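PDB 4M0X: chloromuconate cycloisomerase from Rhodococcus opacus, which belongs to the enolase superfamily, pairing an N-terminal capping domain with a barrel-type C-terminal domain that here holds a manganese ion. Local coordinates for residues Q31-V36 and E49-G54; F164-G169 and R178-V183; A221-A226 and A246-T251; A294-A299 and L320-E325. All coordinates share one frame; numbering follows the deposited sequence.

Contact 1 (Q31-V36 and E49-G54); sequences QSIVLV and EAVTPG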
loop_
_atom_site.group_PDB
_atom_site.type_symbol
_atom_site.label_atom_id
_atom_site.label_comp_id
_atom_site.label_asym_id
_atom_site.label_seq_id
_atom_site.Cartn_x
_atom_site.Cartn_y
_atom_site.Cartn_z
ATOM N N GLN A 31 32.912 31.958 14.430
ATOM C CA GLN A 31 31.943 31.051 15.027
ATOM C C GLN A 31 31.213 31.729 16.177
ATOM O O GLN A 31 31.782 32.545 16.904
ATOM C CB GLN A 31 32.658 29.806 15.524
ATOM C CG GLN A 31 31.760 28.837 16.241
ATOM C CD GLN A 31 30.900 28.045 15.299
ATOM O OE1 GLN A 31 31.308 26.997 14.807
ATOM N NE2 GLN A 31 29.692 28.533 15.055
ATOM N N SER A 32 29.948 31.396 16.357
ATOM C CA SER A 32 29.164 32.097 17.346
ATOM C C SER A 32 28.390 31.101 18.145
ATOM O O SER A 32 27.678 30.270 17.587
ATOM C CB SER A 32 28.213 33.070 16.669
ATOM O OG SER A 32 28.885 34.281 16.348
ATOM N N ILE A 33 28.552 31.156 19.456
ATOM C CA ILE A 33 27.892 30.204 20.330
ATOM C C ILE A 33 27.281 30.959 21.485
ATOM O O ILE A 33 27.689 32.090 21.783
ATOM C CB ILE A 33 28.863 29.117 20.853
ATOM C CG1 ILE A 33 29.764 29.663 21.958
ATOM C CG2 ILE A 33 29.693 28.521 19.710
ATOM C CD1 ILE A 33 30.527 28.601 22.726
ATOM N N VAL A 34 26.283 30.362 22.116
ATOM C CA VAL A 34 25.886 30.818 23.418
ATOM C C VAL A 34 26.572 29.846 24.367
ATOM O O VAL A 34 26.383 28.630 24.245
ATOM C CB VAL A 34 24.342 30.796 23.594
ATOM C CG1 VAL A 34 23.940 31.310 24.967
ATOM C CG2 VAL A 34 23.662 31.640 22.528
ATOM N N LEU A 35 27.387 30.335 25.295
ATOM C CA LEU A 35 27.910 29.407 26.317
ATOM C C LEU A 35 27.025 29.333 27.570
ATOM O O LEU A 35 26.861 30.325 28.264
ATOM C CB LEU A 35 29.366 29.701 26.699
ATOM C CG LEU A 35 29.767 28.625 27.702
ATOM C CD1 LEU A 35 30.576 27.548 27.014
ATOM C CD2 LEU A 35 30.510 29.185 28.897
ATOM N N VAL A 36 26.437 28.171 27.843
ATOM C CA VAL A 36 25.554 28.031 29.025
ATOM C C VAL A 36 26.319 27.511 30.223
ATOM O O VAL A 36 27.221 26.675 30.077
ATOM C CB VAL A 36 24.332 27.165 28.766
ATOM C CG1 VAL A 36 23.665 26.754 30.083
ATOM C CG2 VAL A 36 23.354 27.933 27.903
ATOM N N GLU A 49 26.873 24.288 25.141
ATOM C CA GLU A 49 26.993 25.221 24.053
ATOM C C GLU A 49 25.703 25.189 23.230
ATOM O O GLU A 49 25.145 24.124 22.982
ATOM C CB GLU A 49 28.240 24.840 23.252
ATOM C CG GLU A 49 28.256 25.169 21.772
ATOM C CD GLU A 49 29.602 24.852 21.113
ATOM O OE1 GLU A 49 30.458 24.214 21.721
ATOM O OE2 GLU A 49 29.823 25.246 19.965
ATOM N N ALA A 50 25.187 26.355 22.862
ATOM C CA ALA A 50 24.229 26.425 21.747
ATOM C C ALA A 50 24.952 26.880 20.463
ATOM O O ALA A 50 25.633 27.911 20.436
ATOM C CB ALA A 50 23.073 27.351 22.061
ATOM N N VAL A 51 24.824 26.116 19.399
ATOM C CA VAL A 51 25.508 26.511 18.196
ATOM C C VAL A 51 24.655 26.249 16.939
ATOM O O VAL A 51 23.730 25.407 16.924
ATOM C CB VAL A 51 26.923 25.856 18.143
ATOM C CG1 VAL A 51 26.818 24.346 17.935
ATOM C CG2 VAL A 51 27.831 26.543 17.126
ATOM N N THR A 52 24.990 26.985 15.893
ATOM C CA THR A 52 24.184 27.076 14.704
ATOM C C THR A 52 25.139 27.188 13.508
ATOM O O THR A 52 26.249 27.702 13.649
ATOM C CB THR A 52 23.297 28.309 14.847
ATOM O OG1 THR A 52 21.923 27.914 14.832
ATOM C CG2 THR A 52 23.581 29.318 13.799
ATOM N N PRO A 53 24.753 26.667 12.338
ATOM C CA PRO A 53 25.664 26.788 11.182
ATOM C C PRO A 53 25.677 28.176 10.548
ATOM O O PRO A 53 25.462 28.297 9.322
ATOM C CB PRO A 53 25.108 25.783 10.177
ATOM C CG PRO A 53 23.697 25.587 10.593
ATOM C CD PRO A 53 23.640 25.746 12.078
ATOM N N GLY A 54 25.907 29.203 11.367
ATOM C CA GLY A 54 25.928 30.593 10.913
ATOM C C GLY A 54 24.609 31.344 10.854
ATOM O O GLY A 54 24.460 32.217 10.018
#
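V34 and A50 face each other as an antiparallel hydrogen-bonded pair in the beta hairpin of strands 27-40 and 45-51, part of the N-terminal domain of this enolase-superfamily protein. The local strand axes run at 150°, and the two backbone bonds are V34 N to A50 O at 3.0 Å and A50 N to V34 O at 2.9 Å. L35 and E49 follow as a non-hydrogen-bonded pair, while I33 CA adds a CA-H...O contact of 3.2 Å to A50 O. One face is wholly apolar at V34 and A50, where CB meets CB at 4.0 Å; the branched valine and the small alanine make a compact surface against I66 of helix 63-74, and A106 of helix 101-118 packs on A50. The other face adds the carboxylate of E49 to an apolar pair, I33 CG2 touching V51 CG2 at 3.7 Å, two beta-branched residues well suited to an extended strand. E49 has CG anti to its backbone N (chi1 151°) and the chain extended beyond it, so that it passes I33 at about a right angle. A glutamate can be buried here because both oxygens find polar partners beyond the hairpin; OE1 accepts from S303 OG and M306 N, a tie to the barrel domain. E49 OE2 also lies against the I33 CG2 methyl, at 3.3 Å.

Contact 2 (F164-G169 and R178-V183); sequences FKFKMG and RRVLDV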
loop_
_atom_site.group_PDB
_atom_site.type_symbol
_atom_site.label_atom_id
_atom_site.label_comp_id
_atom_site.label_asym_id
_atom_site.label_seq_id
_atom_site.Cartn_x
_atom_site.Cartn_y
_atom_site.Cartn_z
ATOM N N PHE A 164 35.886 12.573 2.923
ATOM C CA PHE A 164 35.598 13.997 2.596
ATOM C C PHE A 164 34.128 14.362 2.370
ATOM O O PHE A 164 33.288 13.507 2.047
ATOM C CB PHE A 164 36.447 14.477 1.404
ATOM C CG PHE A 164 37.888 14.135 1.548
ATOM C CD1 PHE A 164 38.365 12.885 1.138
ATOM C CD2 PHE A 164 38.757 15.018 2.161
ATOM C CE1 PHE A 164 39.694 12.540 1.313
ATOM C CE2 PHE A 164 40.091 14.676 2.341
ATOM C CZ PHE A 164 40.564 13.445 1.909
ATOM N N LYS A 165 33.844 15.648 2.553
ATOM C CA LYS A 165 32.521 16.200 2.332
ATOM C C LYS A 165 32.678 17.468 1.554
ATOM O O LYS A 165 33.565 18.276 1.866
ATOM C CB LYS A 165 31.841 16.511 3.670
ATOM C CG LYS A 165 30.347 16.747 3.587
ATOM C CD LYS A 165 29.799 16.830 4.997
ATOM C CE LYS A 165 28.412 17.431 5.019
ATOM N NZ LYS A 165 28.097 18.002 6.350
ATOM N N PHE A 166 31.819 17.637 0.552
ATOM C CA PHE A 166 31.736 18.871 -0.210
ATOM C C PHE A 166 30.491 19.618 0.176
ATOM O O PHE A 166 29.372 19.089 0.055
ATOM C CB PHE A 166 31.683 18.587 -1.705
ATOM C CG PHE A 166 32.992 18.202 -2.282
ATOM C CD1 PHE A 166 33.848 19.168 -2.766
ATOM C CD2 PHE A 166 33.370 16.880 -2.332
ATOM C CE1 PHE A 166 35.072 18.808 -3.296
ATOM C CE2 PHE A 166 34.576 16.508 -2.877
ATOM C CZ PHE A 166 35.435 17.471 -3.354
ATOM N N LYS A 167 30.674 20.842 0.655
ATOM C CA LYS A 167 29.521 21.621 1.064
ATOM C C LYS A 167 28.994 22.199 -0.243
ATOM O O LYS A 167 29.791 22.603 -1.084
ATOM C CB LYS A 167 29.905 22.685 2.101
ATOM C CG LYS A 167 28.918 22.806 3.255
ATOM C CD LYS A 167 29.379 22.086 4.537
ATOM C CE LYS A 167 28.256 21.281 5.238
ATOM N NZ LYS A 167 26.829 21.693 4.998
ATOM N N MET A 168 27.671 22.163 -0.441
ATOM C CA MET A 168 27.035 22.571 -1.721
ATOM C C MET A 168 25.803 23.451 -1.532
ATOM O O MET A 168 25.360 23.697 -0.411
ATOM C CB MET A 168 26.687 21.338 -2.589
ATOM C CG MET A 168 27.924 20.613 -3.099
ATOM S SD MET A 168 27.765 19.321 -4.348
ATOM C CE MET A 168 27.018 20.220 -5.692
ATOM N N GLY A 169 25.263 23.939 -2.640
ATOM C CA GLY A 169 24.003 24.681 -2.625
ATOM C C GLY A 169 24.090 26.195 -2.675
ATOM O O GLY A 169 23.070 26.877 -2.599
ATOM N N ARG A 178 29.969 20.867 -11.481
ATOM C CA ARG A 178 31.189 20.919 -12.272
ATOM C C ARG A 178 32.349 21.246 -11.306
ATOM O O ARG A 178 33.355 20.541 -11.260
ATOM C CB ARG A 178 31.051 21.948 -13.397
ATOM C CG ARG A 178 31.650 21.506 -14.721
ATOM C CD ARG A 178 33.179 21.540 -14.720
ATOM N NE ARG A 178 33.739 20.425 -15.487
ATOM C CZ ARG A 178 34.426 19.406 -14.969
ATOM N NH1 ARG A 178 34.677 19.345 -13.667
ATOM N NH2 ARG A 178 34.882 18.445 -15.763
ATOM N N ARG A 179 32.160 22.280 -10.491
ATOM C CA ARG A 179 33.120 22.628 -9.458
ATOM C C ARG A 179 33.531 21.407 -8.650
ATOM O O ARG A 179 34.718 21.168 -8.423
ATOM C CB ARG A 179 32.554 23.712 -8.532
ATOM C CG ARG A 179 33.442 24.068 -7.350
ATOM C CD ARG A 179 32.782 25.102 -6.458
ATOM N NE ARG A 179 31.596 24.594 -5.754
ATOM C CZ ARG A 179 31.615 23.996 -4.556
ATOM N NH1 ARG A 179 32.754 23.814 -3.880
ATOM N NH2 ARG A 179 30.475 23.596 -4.010
ATOM N N VAL A 180 32.555 20.622 -8.220
ATOM C CA VAL A 180 32.870 19.489 -7.357
ATOM C C VAL A 180 33.572 18.395 -8.147
ATOM O O VAL A 180 34.510 17.770 -7.639
ATOM C CB VAL A 180 31.632 18.981 -6.600
ATOM C CG1 VAL A 180 31.919 17.687 -5.865
ATOM C CG2 VAL A 180 31.204 20.037 -5.614
ATOM N N LEU A 181 33.135 18.188 -9.389
ATOM C CA LEU A 181 33.754 17.181 -10.246
ATOM C C LEU A 181 35.219 17.545 -10.443
ATOM O O LEU A 181 36.070 16.662 -10.586
ATOM C CB LEU A 181 33.045 17.066 -11.603
ATOM C CG LEU A 181 31.663 16.395 -11.723
ATOM C CD1 LEU A 181 31.017 16.789 -13.038
ATOM C CD2 LEU A 181 31.696 14.885 -11.605
ATOM N N ASP A 182 35.504 18.847 -10.436
ATOM C CA ASP A 182 36.869 19.328 -10.599
ATOM C C ASP A 182 37.743 18.797 -9.501
ATOM O O ASP A 182 38.758 18.183 -9.776
ATOM C CB ASP A 182 36.929 20.849 -10.584
ATOM C CG ASP A 182 36.901 21.441 -11.961
ATOM O OD1 ASP A 182 36.297 20.823 -12.876
ATOM O OD2 ASP A 182 37.488 22.534 -12.127
ATOM N N VAL A 183 37.328 19.023 -8.259
ATOM C CA VAL A 183 38.120 18.643 -7.094
ATOM C C VAL A 183 38.248 17.135 -6.947
ATOM O O VAL A 183 39.270 16.642 -6.494
ATOM C CB VAL A 183 37.522 19.208 -5.811
ATOM C CG1 VAL A 183 38.372 18.791 -4.627
ATOM C CG2 VAL A 183 37.422 20.724 -5.902
HETATM O O HOH W 1 32.448 22.179 -1.356
#
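F166 turns its ring to the helix because CG stands anti to its carbonyl carbon (chi1 -76°), while R179, bent at chi3 (68°), swings its guanidinium back to the end of the strand. The V180 CG1 methyl sits over one face of the F166 ring, 3.8 Å from its centroid and 12° off the normal, a CH-pi contact. At the edge of the same ring, near its plane, V183 CG1 comes to 3.5 Å from F166 CZ. The other V180 methyl, CG2, meets M168 SD at 3.7 Å, so a short branched residue serves both the flat ring and the flexible methionine. R179 NH2 donates in the guanidinium plane to K167 O at 3.2 Å. Water 1 makes a second link, donating to K167 O at 2.7 Å and accepting from R179 NH1 at 3.0 Å. D176 forms a salt bridge with NH2, which helps fix the arginine. K165, alternating with F166, sends its side chain into the barrel interior instead. The local axes of 164-167 and 178-183 run nearly antiparallel, and the helix leads on to strand 192-196: this is the apolar layer between strand and helix in a beta-alpha-beta unit of the barrel.

Contact 3 (A221-A226 and A246-T251); sequences AEQPIA and ADESVT. With MN (manganese (II) ion), chain C.
E222 and D247 approach each other through carboxylate oxygens that share one manganese ion, at the ends of neighbouring strands of the barrel domain. E222 OE2 binds the metal at 2.1 Å and D247 OD2 at 2.2 Å; D196 supplies a third carboxylate and waters 2 and 3 are also ligands. The two bound oxygens lie close together because the cation holds both, not through any hydrogen bond. Their partner oxygens are engaged as well: E222 OE1 forms a salt bridge with K165, and D247 OD1 one with K271. Next in sequence to the ligand E222, Q223 holds the loop that carries D247, its side-chain amide serving as acceptor at one end and donor at the other. Q223 OE1 accepts D247 N at 3.2 Å, almost straight (171°) and in the carbonyl plane. The same oxygen takes S249 N at 3.2 Å, but from 51° above that plane. Q223 NE2 gives one N-H to I225 O at 2.8 Å and another to S249 OG at 3.1 Å, while the serine hydroxyl is also hydrogen-bonded to R227 O. Glutamine suits this place because one flat group can satisfy backbone on both segments. Q223, itself second-shell, thereby probably helps to position the metal ligand D247, along with the type I turn from D247 to V250, closed by V250 N to D247 O. E248, whose OE1 lies against Q223 CG, grips the metal waters: water 2 donates to E248 OE2 at 3.0 Å, and water 3 to E248 OE1 at 2.6 Å.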
loop_
_atom_site.group_PDB
_atom_site.type_symbol
_atom_site.label_atom_id
_atom_site.label_comp_id
_atom_site.label_asym_id
_atom_site.label_seq_id
_atom_site.Cartn_x
_atom_site.Cartn_y
_atom_site.Cartn_z
ATOM N N ALA A 221 24.966 10.912 -0.481
ATOM C CA ALA A 221 24.333 12.186 -0.722
ATOM C C ALA A 221 23.606 12.609 0.535
ATOM O O ALA A 221 22.662 11.959 0.975
ATOM C CB ALA A 221 23.393 12.114 -1.902
ATOM N N GLU A 222 24.073 13.699 1.120
ATOM C CA GLU A 222 23.451 14.210 2.292
ATOM C C GLU A 222 22.335 15.147 1.871
ATOM O O GLU A 222 22.479 15.871 0.908
ATOM C CB GLU A 222 24.472 14.919 3.187
ATOM C CG GLU A 222 24.004 14.972 4.638
ATOM C CD GLU A 222 24.820 15.879 5.535
ATOM O OE1 GLU A 222 26.060 15.938 5.334
ATOM O OE2 GLU A 222 24.209 16.495 6.448
ATOM N N GLN A 223 21.213 15.100 2.594
ATOM C CA GLN A 223 20.061 15.959 2.380
ATOM C C GLN A 223 20.066 16.661 1.046
ATOM O O GLN A 223 20.335 17.856 0.978
ATOM C CB GLN A 223 19.987 17.018 3.469
ATOM C CG GLN A 223 18.610 17.669 3.548
ATOM C CD GLN A 223 17.581 16.693 4.036
ATOM O OE1 GLN A 223 17.778 16.029 5.061
ATOM N NE2 GLN A 223 16.487 16.569 3.294
ATOM N N PRO A 224 19.782 15.936 -0.043
ATOM C CA PRO A 224 19.887 16.687 -1.313
ATOM C C PRO A 224 18.673 17.598 -1.581
ATOM O O PRO A 224 18.824 18.715 -2.072
ATOM C CB PRO A 224 20.003 15.591 -2.365
ATOM C CG PRO A 224 19.399 14.391 -1.727
ATOM C CD PRO A 224 19.573 14.494 -0.240
ATOM N N ILE A 225 17.481 17.123 -1.255
ATOM C CA ILE A 225 16.272 17.886 -1.490
ATOM C C ILE A 225 15.705 18.361 -0.159
ATOM O O ILE A 225 16.226 17.983 0.900
ATOM C CB ILE A 225 15.241 17.085 -2.312
ATOM C CG1 ILE A 225 14.841 15.782 -1.629
ATOM C CG2 ILE A 225 15.818 16.754 -3.674
ATOM C CD1 ILE A 225 13.569 15.154 -2.196
ATOM N N ALA A 226 14.663 19.194 -0.223
ATOM C CA ALA A 226 14.002 19.784 0.969
ATOM C C ALA A 226 13.731 18.779 2.124
ATOM O O ALA A 226 13.561 17.618 1.872
ATOM C CB ALA A 226 12.720 20.512 0.556
ATOM N N ALA A 246 19.758 11.466 5.663
ATOM C CA ALA A 246 18.959 12.499 6.249
ATOM C C ALA A 246 19.794 13.281 7.249
ATOM O O ALA A 246 20.547 12.699 8.047
ATOM C CB ALA A 246 17.772 11.876 6.941
ATOM N N ASP A 247 19.664 14.602 7.201
ATOM C CA ASP A 247 20.262 15.472 8.186
ATOM C C ASP A 247 19.113 16.351 8.685
ATOM O O ASP A 247 18.441 15.975 9.659
ATOM C CB ASP A 247 21.425 16.283 7.604
ATOM C CG ASP A 247 21.951 17.354 8.577
ATOM O OD1 ASP A 247 21.530 17.349 9.761
ATOM O OD2 ASP A 247 22.765 18.212 8.161
ATOM N N GLU A 248 18.856 17.475 8.000
ATOM C CA GLU A 248 17.721 18.368 8.309
ATOM C C GLU A 248 16.392 17.625 8.491
ATOM O O GLU A 248 15.500 18.122 9.175
ATOM C CB GLU A 248 17.496 19.374 7.171
ATOM C CG GLU A 248 18.466 20.542 7.058
ATOM C CD GLU A 248 19.692 20.180 6.249
ATOM O OE1 GLU A 248 20.018 18.952 6.099
ATOM O OE2 GLU A 248 20.345 21.131 5.757
ATOM N N SER A 249 16.254 16.463 7.839
ATOM C CA SER A 249 15.036 15.668 7.888
ATOM C C SER A 249 14.907 14.864 9.167
ATOM O O SER A 249 13.787 14.478 9.511
ATOM C CB SER A 249 14.947 14.725 6.686
ATOM O OG SER A 249 14.561 15.405 5.493
ATOM N N VAL A 250 16.038 14.576 9.839
ATOM C CA VAL A 250 16.029 13.924 11.161
ATOM C C VAL A 250 16.435 14.847 12.261
ATOM O O VAL A 250 17.621 15.032 12.546
ATOM C CB VAL A 250 17.033 12.780 11.348
ATOM C CG1 VAL A 250 16.320 11.446 11.553
ATOM C CG2 VAL A 250 18.113 12.770 10.287
ATOM N N THR A 251 15.466 15.411 12.931
ATOM C CA THR A 251 15.835 16.191 14.081
ATOM C C THR A 251 15.098 15.673 15.262
ATOM O O THR A 251 15.372 16.084 16.360
ATOM C CB THR A 251 15.481 17.653 13.922
ATOM O OG1 THR A 251 14.054 17.761 13.914
ATOM C CG2 THR A 251 16.073 18.216 12.630
HETATM MN MN MN C . 24.213 18.645 6.524
HETATM O O HOH W 2 23.211 20.924 6.655
HETATM O O HOH W 3 22.406 18.656 5.230
#

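Contact 4 (A294-A299 and L320-E325); sequences ACFGAA and LSVGCE
L320 brings its CD2 methyl to 4.0 Å from G297 N, where it meets bare backbone, and its CA makes a CA-H...O contact with C295 O. The chain then turns at S321, with G323 N bonded back to L320 O, and S321 OG lies near A294 CB. V322 N donates to C295 O at 3.1 Å. Its two methyls divide the strand between them: CG2 touches A294 CB at 3.7 Å, and CG1 meets F296 CD1 at 3.3 Å, the two side chains crossing at about a right angle. L204 of a second subunit packs on both A294 and V322. G323 has a positive phi (107°) at which a CB would press on the preceding carbonyl; its own O accepts G297 N at 2.8 Å. C324 faces G297 as a parallel pair, and a CB on G297 would crowd that of C324. E325 N donates to G297 O at 2.7 Å. With CG set between backbone N and carbonyl carbon (chi1 55°), the extended glutamate chain passes the CE2 side of F296 at about a right angle, putting CD 3.4 Å from F296 CE2 with the flat groups 45° apart. Its OE2 accepts A299 N on the anti side, while OE1 forms a salt bridge with K165. Strand 323-324 pairs with 294-297 and, through C324 and T138, with 134-141; this second pairing closes the barrel of an enolase-type C-terminal domain.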
loop_
_atom_site.group_PDB
_atom_site.type_symbol
_atom_site.label_atom_id
_atom_site.label_comp_id
_atom_site.label_asym_id
_atom_site.label_seq_id
_atom_site.Cartn_x
_atom_site.Cartn_y
_atom_site.Cartn_z
ATOM N N ALA A 294 22.419 3.275 8.729
ATOM C CA ALA A 294 23.725 3.749 9.183
ATOM C C ALA A 294 23.692 5.108 9.894
ATOM O O ALA A 294 22.737 5.877 9.765
ATOM C CB ALA A 294 24.670 3.817 8.005
ATOM N N CYS A 295 24.756 5.407 10.628
ATOM C CA CYS A 295 24.889 6.694 11.286
ATOM C C CYS A 295 26.163 7.391 10.883
ATOM O O CYS A 295 27.171 6.767 10.466
ATOM C CB CYS A 295 24.847 6.548 12.802
ATOM S SG CYS A 295 23.208 6.233 13.491
ATOM N N PHE A 296 26.093 8.699 11.024
ATOM C CA PHE A 296 27.171 9.570 10.730
ATOM C C PHE A 296 27.272 10.426 11.953
ATOM O O PHE A 296 26.247 10.894 12.471
ATOM C CB PHE A 296 26.781 10.430 9.557
ATOM C CG PHE A 296 27.876 11.327 9.055
ATOM C CD1 PHE A 296 29.158 10.825 8.794
ATOM C CD2 PHE A 296 27.607 12.656 8.763
ATOM C CE1 PHE A 296 30.152 11.649 8.275
ATOM C CE2 PHE A 296 28.591 13.485 8.238
ATOM C CZ PHE A 296 29.867 12.988 7.997
ATOM N N GLY A 297 28.502 10.605 12.431
ATOM C CA GLY A 297 28.772 11.498 13.548
ATOM C C GLY A 297 28.909 12.909 13.002
ATOM O O GLY A 297 30.016 13.349 12.645
ATOM N N ALA A 298 27.777 13.607 12.949
ATOM C CA ALA A 298 27.669 14.842 12.203
ATOM C C ALA A 298 28.064 16.069 12.999
ATOM O O ALA A 298 28.092 16.049 14.231
ATOM C CB ALA A 298 26.271 15.012 11.629
ATOM N N ALA A 299 28.341 17.149 12.276
ATOM C CA ALA A 299 28.810 18.392 12.864
ATOM C C ALA A 299 27.797 19.497 12.597
ATOM O O ALA A 299 27.033 19.420 11.624
ATOM C CB ALA A 299 30.161 18.756 12.270
ATOM N N LEU A 320 28.978 4.133 13.408
ATOM C CA LEU A 320 29.294 5.364 12.706
ATOM C C LEU A 320 29.911 4.939 11.405
ATOM O O LEU A 320 31.050 5.295 11.125
ATOM C CB LEU A 320 30.349 6.158 13.451
ATOM C CG LEU A 320 30.243 6.710 14.850
ATOM C CD1 LEU A 320 31.569 7.407 14.970
ATOM C CD2 LEU A 320 29.112 7.715 15.055
ATOM N N SER A 321 29.172 4.157 10.624
ATOM C CA SER A 321 29.752 3.543 9.426
ATOM C C SER A 321 29.942 4.574 8.333
ATOM O O SER A 321 30.809 4.408 7.490
ATOM C CB SER A 321 28.891 2.405 8.883
ATOM O OG SER A 321 27.796 2.125 9.714
ATOM N N VAL A 322 29.108 5.613 8.341
ATOM C CA VAL A 322 29.230 6.706 7.406
ATOM C C VAL A 322 30.414 7.584 7.816
ATOM O O VAL A 322 30.892 8.394 7.043
ATOM C CB VAL A 322 27.919 7.537 7.358
ATOM C CG1 VAL A 322 28.063 8.752 6.459
ATOM C CG2 VAL A 322 26.767 6.691 6.820
ATOM N N GLY A 323 30.885 7.431 9.041
ATOM C CA GLY A 323 31.980 8.238 9.513
ATOM C C GLY A 323 31.601 9.309 10.508
ATOM O O GLY A 323 30.500 9.305 11.055
ATOM N N CYS A 324 32.537 10.211 10.760
ATOM C CA CYS A 324 32.357 11.331 11.672
ATOM C C CYS A 324 33.013 12.654 11.142
ATOM O O CYS A 324 34.161 12.673 10.663
ATOM C CB CYS A 324 32.879 10.938 13.037
ATOM S SG CYS A 324 33.141 12.322 14.148
ATOM N N GLU A 325 32.273 13.749 11.214
ATOM C CA GLU A 325 32.766 15.014 10.692
ATOM C C GLU A 325 33.088 16.019 11.813
ATOM O O GLU A 325 32.815 17.208 11.667
ATOM C CB GLU A 325 31.762 15.625 9.683
ATOM C CG GLU A 325 30.340 15.796 10.232
ATOM C CD GLU A 325 29.413 16.637 9.344
ATOM O OE1 GLU A 325 29.804 17.064 8.226
ATOM O OE2 GLU A 325 28.268 16.900 9.775
#

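In the fold
Along the chain the four contacts follow one another without overlap. Contact 1 belongs to the N-terminal domain; its centre lies about 26 Å from that of contact 2 and about 21 Å from those of contacts 3 and 4, with nearest atoms about 7 Å away in each case. Contacts 2, 3 and 4 all reach the barrel sheet, their centres about 14 to 19 Å apart. K165 of contact 2 is the joint between all three, since its amino group serves both contact 3 and contact 4. Charged residues from separate strands thus converge around the manganese ion, while the T52 side chain of contact 1 remains about 13 Å from it.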